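Local coordinates for protein putative adenylate cyclase (Vibrio parahaemolyticus, PDB 2ACA) that is of unknown function but has a CYTH domain and may, as a putative adenylate cyclase, convert ATP to cyclic AMP, at residues 33-37 and 117-121; 108-113 and 174-178. All coordinates share one frame. Residues are numbered along the deposited sequence.

Interaction 1 of 2, residues 33-37 and 117-121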
loop_
_atom_site.group_PDB
_atom_site.type_symbol
_atom_site.label_atom_id
_atom_site.label_comp_id
_atom_site.label_asym_id
_atom_site.label_seq_id
_atom_site.Cartn_x
_atom_site.Cartn_y
_atom_site.Cartn_z
ATOM N N GLU A 33 1.851 32.575 -9.724
ATOM C CA GLU A 33 2.267 32.195 -8.381
ATOM C C GLU A 33 1.862 30.739 -8.201
ATOM O O GLU A 33 0.675 30.409 -8.237
ATOM C CB GLU A 33 1.573 33.078 -7.341
ATOM C CG GLU A 33 2.509 33.641 -6.280
ATOM C CD GLU A 33 3.035 32.585 -5.320
ATOM O OE1 GLU A 33 3.854 32.938 -4.444
ATOM O OE2 GLU A 33 2.630 31.409 -5.437
ATOM N N HIS A 34 2.848 29.867 -8.016
ATOM C CA HIS A 34 2.563 28.447 -7.863
ATOM C C HIS A 34 3.600 27.688 -7.047
ATOM O O HIS A 34 4.740 28.127 -6.895
ATOM C CB HIS A 34 2.458 27.793 -9.241
ATOM C CG HIS A 34 3.744 27.791 -10.007
ATOM N ND1 HIS A 34 4.379 28.949 -10.399
ATOM C CD2 HIS A 34 4.513 26.772 -10.457
ATOM C CE1 HIS A 34 5.483 28.644 -11.057
ATOM N NE2 HIS A 34 5.588 27.329 -11.106
ATOM N N GLU A 35 3.181 26.537 -6.530
ATOM C CA GLU A 35 4.053 25.665 -5.754
ATOM C C GLU A 35 4.458 24.532 -6.696
ATOM O O GLU A 35 3.720 24.200 -7.625
ATOM C CB GLU A 35 3.302 25.099 -4.543
ATOM C CG GLU A 35 3.848 25.540 -3.187
ATOM C CD GLU A 35 5.249 25.017 -2.912
ATOM O OE1 GLU A 35 6.204 25.474 -3.580
ATOM O OE2 GLU A 35 5.395 24.144 -2.028
ATOM N N VAL A 36 5.624 23.942 -6.464
ATOM C CA VAL A 36 6.097 22.861 -7.321
ATOM C C VAL A 36 6.254 21.555 -6.555
ATOM O O VAL A 36 6.954 21.502 -5.548
ATOM C CB VAL A 36 7.444 23.224 -7.959
ATOM C CG1 VAL A 36 7.854 22.157 -8.947
ATOM C CG2 VAL A 36 7.343 24.571 -8.639
HETATM N N MSE A 37 5.598 20.501 -7.038
HETATM C CA MSE A 37 5.677 19.194 -6.392
HETATM C C MSE A 37 6.932 18.492 -6.905
HETATM O O MSE A 37 7.642 17.824 -6.158
HETATM C CB MSE A 37 4.423 18.370 -6.706
HETATM C CG MSE A 37 4.338 17.048 -5.960
HETATM SE SE MSE A 37 2.720 16.043 -6.344
HETATM C CE MSE A 37 2.843 14.714 -4.946
ATOM N N ILE A 117 4.506 18.246 -12.036
ATOM C CA ILE A 117 3.265 18.606 -11.376
ATOM C C ILE A 117 3.443 19.906 -10.592
ATOM O O ILE A 117 4.405 20.055 -9.832
ATOM C CB ILE A 117 2.798 17.485 -10.425
ATOM C CG1 ILE A 117 2.614 16.185 -11.215
ATOM C CG2 ILE A 117 1.484 17.884 -9.750
ATOM C CD1 ILE A 117 1.936 15.052 -10.430
ATOM N N PHE A 118 2.518 20.846 -10.794
ATOM C CA PHE A 118 2.563 22.134 -10.110
ATOM C C PHE A 118 1.270 22.406 -9.369
ATOM O O PHE A 118 0.231 21.830 -9.678
ATOM C CB PHE A 118 2.796 23.272 -11.100
ATOM C CG PHE A 118 3.967 23.061 -12.000
ATOM C CD1 PHE A 118 3.808 22.429 -13.226
ATOM C CD2 PHE A 118 5.232 23.491 -11.626
ATOM C CE1 PHE A 118 4.888 22.228 -14.066
ATOM C CE2 PHE A 118 6.323 23.292 -12.462
ATOM C CZ PHE A 118 6.150 22.660 -13.685
ATOM N N PHE A 119 1.347 23.301 -8.391
ATOM C CA PHE A 119 0.197 23.672 -7.586
ATOM C C PHE A 119 -0.159 25.139 -7.823
ATOM O O PHE A 119 0.727 25.986 -7.953
ATOM C CB PHE A 119 0.504 23.480 -6.093
ATOM C CG PHE A 119 0.685 22.043 -5.670
ATOM C CD1 PHE A 119 1.248 21.745 -4.429
ATOM C CD2 PHE A 119 0.271 20.994 -6.482
ATOM C CE1 PHE A 119 1.391 20.422 -4.006
ATOM C CE2 PHE A 119 0.412 19.665 -6.066
ATOM C CZ PHE A 119 0.973 19.382 -4.824
ATOM N N VAL A 120 -1.454 25.426 -7.885
ATOM C CA VAL A 120 -1.954 26.785 -8.063
ATOM C C VAL A 120 -3.228 26.771 -7.243
ATOM O O VAL A 120 -4.300 26.429 -7.744
ATOM C CB VAL A 120 -2.291 27.097 -9.535
ATOM C CG1 VAL A 120 -2.958 28.454 -9.634
ATOM C CG2 VAL A 120 -1.019 27.092 -10.375
ATOM N N GLY A 121 -3.102 27.129 -5.970
ATOM C CA GLY A 121 -4.249 27.105 -5.088
ATOM C C GLY A 121 -4.412 25.654 -4.684
ATOM O O GLY A 121 -3.458 25.027 -4.225
#

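Interaction 2 of 2, residues 108-113 and 174-178. With PO4 (phosphate ion), chain C.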
loop_
_atom_site.group_PDB
_atom_site.type_symbol
_atom_site.label_atom_id
_atom_site.label_comp_id
_atom_site.label_asym_id
_atom_site.label_seq_id
_atom_site.Cartn_x
_atom_site.Cartn_y
_atom_site.Cartn_z
ATOM N N ILE A 108 -1.130 -5.954 -17.080
ATOM C CA ILE A 108 -1.737 -6.004 -18.395
ATOM C C ILE A 108 -1.182 -4.857 -19.221
ATOM O O ILE A 108 -1.524 -4.688 -20.388
ATOM C CB ILE A 108 -3.261 -5.888 -18.303
ATOM C CG1 ILE A 108 -3.649 -4.527 -17.721
ATOM C CG2 ILE A 108 -3.799 -7.022 -17.434
ATOM C CD1 ILE A 108 -5.134 -4.319 -17.582
ATOM N N GLN A 109 -0.303 -4.076 -18.606
ATOM C CA GLN A 109 0.289 -2.927 -19.279
ATOM C C GLN A 109 1.238 -2.157 -18.368
ATOM O O GLN A 109 1.001 -2.019 -17.157
ATOM C CB GLN A 109 -0.825 -2.002 -19.777
ATOM C CG GLN A 109 -0.362 -0.662 -20.300
ATOM C CD GLN A 109 -1.516 0.186 -20.805
ATOM O OE1 GLN A 109 -2.021 -0.019 -21.915
ATOM N NE2 GLN A 109 -1.952 1.136 -19.983
ATOM N N CYS A 110 2.329 -1.681 -18.958
ATOM C CA CYS A 110 3.321 -0.897 -18.241
ATOM C C CYS A 110 3.648 0.308 -19.108
ATOM O O CYS A 110 3.499 0.253 -20.325
ATOM C CB CYS A 110 4.579 -1.724 -17.958
ATOM S SG CYS A 110 5.204 -2.683 -19.342
ATOM N N SER A 111 4.083 1.399 -18.487
ATOM C CA SER A 111 4.392 2.602 -19.244
ATOM C C SER A 111 5.339 3.533 -18.521
ATOM O O SER A 111 5.463 3.486 -17.293
ATOM C CB SER A 111 3.103 3.356 -19.558
ATOM O OG SER A 111 2.456 3.744 -18.356
ATOM N N LYS A 112 6.002 4.381 -19.305
ATOM C CA LYS A 112 6.938 5.376 -18.798
ATOM C C LYS A 112 6.613 6.719 -19.446
ATOM O O LYS A 112 6.118 6.769 -20.570
ATOM C CB LYS A 112 8.383 5.001 -19.139
ATOM C CG LYS A 112 8.906 3.756 -18.449
ATOM C CD LYS A 112 10.425 3.685 -18.555
ATOM C CE LYS A 112 10.981 2.404 -17.942
ATOM N NZ LYS A 112 10.594 1.184 -18.713
ATOM N N LYS A 113 6.901 7.807 -18.744
ATOM C CA LYS A 113 6.632 9.135 -19.277
ATOM C C LYS A 113 7.371 10.100 -18.369
ATOM O O LYS A 113 7.692 9.756 -17.229
ATOM C CB LYS A 113 5.126 9.442 -19.240
ATOM C CG LYS A 113 4.638 9.890 -17.869
ATOM C CD LYS A 113 3.236 9.399 -17.511
ATOM C CE LYS A 113 2.143 10.144 -18.242
ATOM N NZ LYS A 113 2.033 9.675 -19.637
ATOM N N SER A 174 -7.593 8.759 -22.934
ATOM C CA SER A 174 -6.775 8.702 -21.734
ATOM C C SER A 174 -5.458 7.979 -21.983
ATOM O O SER A 174 -5.301 7.294 -22.990
ATOM C CB SER A 174 -7.548 8.016 -20.609
ATOM O OG SER A 174 -8.894 8.437 -20.603
ATOM N N TYR A 175 -4.523 8.154 -21.053
ATOM C CA TYR A 175 -3.203 7.536 -21.112
ATOM C C TYR A 175 -3.305 6.079 -21.580
ATOM O O TYR A 175 -2.891 5.730 -22.694
ATOM C CB TYR A 175 -2.570 7.609 -19.718
ATOM C CG TYR A 175 -1.126 7.189 -19.647
ATOM C CD1 TYR A 175 -0.250 7.465 -20.697
ATOM C CD2 TYR A 175 -0.616 6.570 -18.504
ATOM C CE1 TYR A 175 1.097 7.139 -20.614
ATOM C CE2 TYR A 175 0.733 6.242 -18.409
ATOM C CZ TYR A 175 1.583 6.533 -19.470
ATOM O OH TYR A 175 2.924 6.241 -19.387
ATOM N N LYS A 176 -3.862 5.238 -20.710
ATOM C CA LYS A 176 -4.056 3.820 -21.008
ATOM C C LYS A 176 -5.138 3.692 -22.045
ATOM O O LYS A 176 -5.002 2.964 -23.036
ATOM C CB LYS A 176 -4.536 3.052 -19.786
ATOM C CG LYS A 176 -4.868 1.585 -20.075
ATOM C CD LYS A 176 -5.962 1.079 -19.155
ATOM C CE LYS A 176 -5.923 -0.436 -19.013
ATOM N NZ LYS A 176 -6.952 -0.878 -18.036
ATOM N N GLU A 177 -6.237 4.387 -21.765
ATOM C CA GLU A 177 -7.390 4.396 -22.634
ATOM C C GLU A 177 -6.906 4.525 -24.061
ATOM O O GLU A 177 -7.639 4.203 -24.991
ATOM C CB GLU A 177 -8.351 5.513 -22.220
ATOM C CG GLU A 177 -9.114 5.196 -20.924
ATOM C CD GLU A 177 -8.238 4.544 -19.858
ATOM O OE1 GLU A 177 -7.168 5.112 -19.544
ATOM O OE2 GLU A 177 -8.616 3.465 -19.341
ATOM N N ILE A 178 -5.671 5.009 -24.217
ATOM C CA ILE A 178 -5.056 5.084 -25.533
ATOM C C ILE A 178 -3.612 5.442 -25.755
ATOM O O ILE A 178 -3.114 6.553 -25.531
ATOM C CB ILE A 178 -5.935 5.872 -26.538
ATOM C CG1 ILE A 178 -6.538 4.834 -27.487
ATOM C CG2 ILE A 178 -5.132 6.923 -27.355
ATOM C CD1 ILE A 178 -7.532 5.382 -28.429
HETATM P P PO4 C . -5.641 9.127 -17.348
HETATM O O1 PO4 C . -5.892 8.454 -16.048
HETATM O O2 PO4 C . -4.612 10.183 -17.164
HETATM O O3 PO4 C . -6.901 9.742 -17.840
HETATM O O4 PO4 C . -5.161 8.129 -18.340
#

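Interaction 1 of 2, residues 33-37 and 117-121
Three backbone hydrogen bonds hold 33-37 alongside 117-121. The shortest runs from F119 N to E35 O at 2.7 Å and is nearly straight (167°). The return bond, E35 N to F119 O at 2.9 Å, closes the ring of a hydrogen-bonded antiparallel pair, although the position of that oxygen is less certain. Further along, M37 N reaches I117 O at 3.1 Å. I117 also shares a backbone hydrogen bond with F38, so two consecutive residues face one; with M37 at phi/psi -84/-40, this is consistent with a beta bulge where the chain turns its corner.

Side chains follow the alternation of the strands. E35 and F119 lie on one face, their CB atoms 3.6 Å apart. The F119 ring reaches across to M37, a selenomethionine: M37 CB is 4.1 Å from F119 CZ, and M37 SE sits 5.2 Å from the F119 ring centroid in an oblique Met-aromatic contact. The selenium also packs on I117 CG2 at 4.1 Å. On the other face, V36 CG2 meets the edge of the F118 ring at CD2 (3.8 Å), next to the H34 ring, whose centroid is 5.5 Å from that of F118. H34 turns its ND1 to I32 O. Beyond 117-121, F118 is hydrogen-bonded through its backbone to I125, so this strand is held along both edges. Here 35-49 begins and 106-120 ends, an antiparallel pairing of central strands in the sheet of the CYTH fold, which in relatives curls into a tunnel-like barrel.

Interaction 2 of 2, residues 108-113 and 174-178
Here the chain end folds back over one face of the antiparallel sheet of the CYTH fold, with Y175, K176 and Q109 giving up most surface. Q109, S111 and K113 direct their CA-to-CB bonds toward 174-178, as expected for alternate residues of a strand, while C110 and K112 point away. I108 and Q109 together face F47 of strand 35-49, a classic beta bulge. The extended Q109 side chain makes a tight approach to the lysine, 3.0 Å from Q109 NE2 to K176 CG; K176 also touches F47 and T56, and I108 CD1 lies 3.9 Å from K176 NZ. Y175 points its ring across toward the strand, its OH 2.7 Å from S111 OG. A phosphate ion, probably from the crystallisation liquor, accepts a weak hydrogen bond from Y175 N to its O4 (2.8 Å). K113, buried and touching D128, folds over one face of the tyrosine in a cation-pi contact: K113 NZ is 3.3 Å from the Y175 ring centroid.

How the interactions relate
Strand 106-120 is the common element: interaction 2 uses residues near its start, interaction 1 those at its end, and the two centres lie 25 Å apart on opposite sides of the chain's centre. Along the sequence the segments alternate, 33-37, 108-113, 117-121, 174-178, so neither contact is nested inside the other. Interaction 1 joins 106-120 edge to edge with its neighbour 35-49, whose later residues also pair with 108-113. Interaction 2 instead brings a loop after helix 152-162 against the side chains of the same strand. One long strand thus pairs with an early strand and, near its start, carries the side chains on which the C-terminal loop rests.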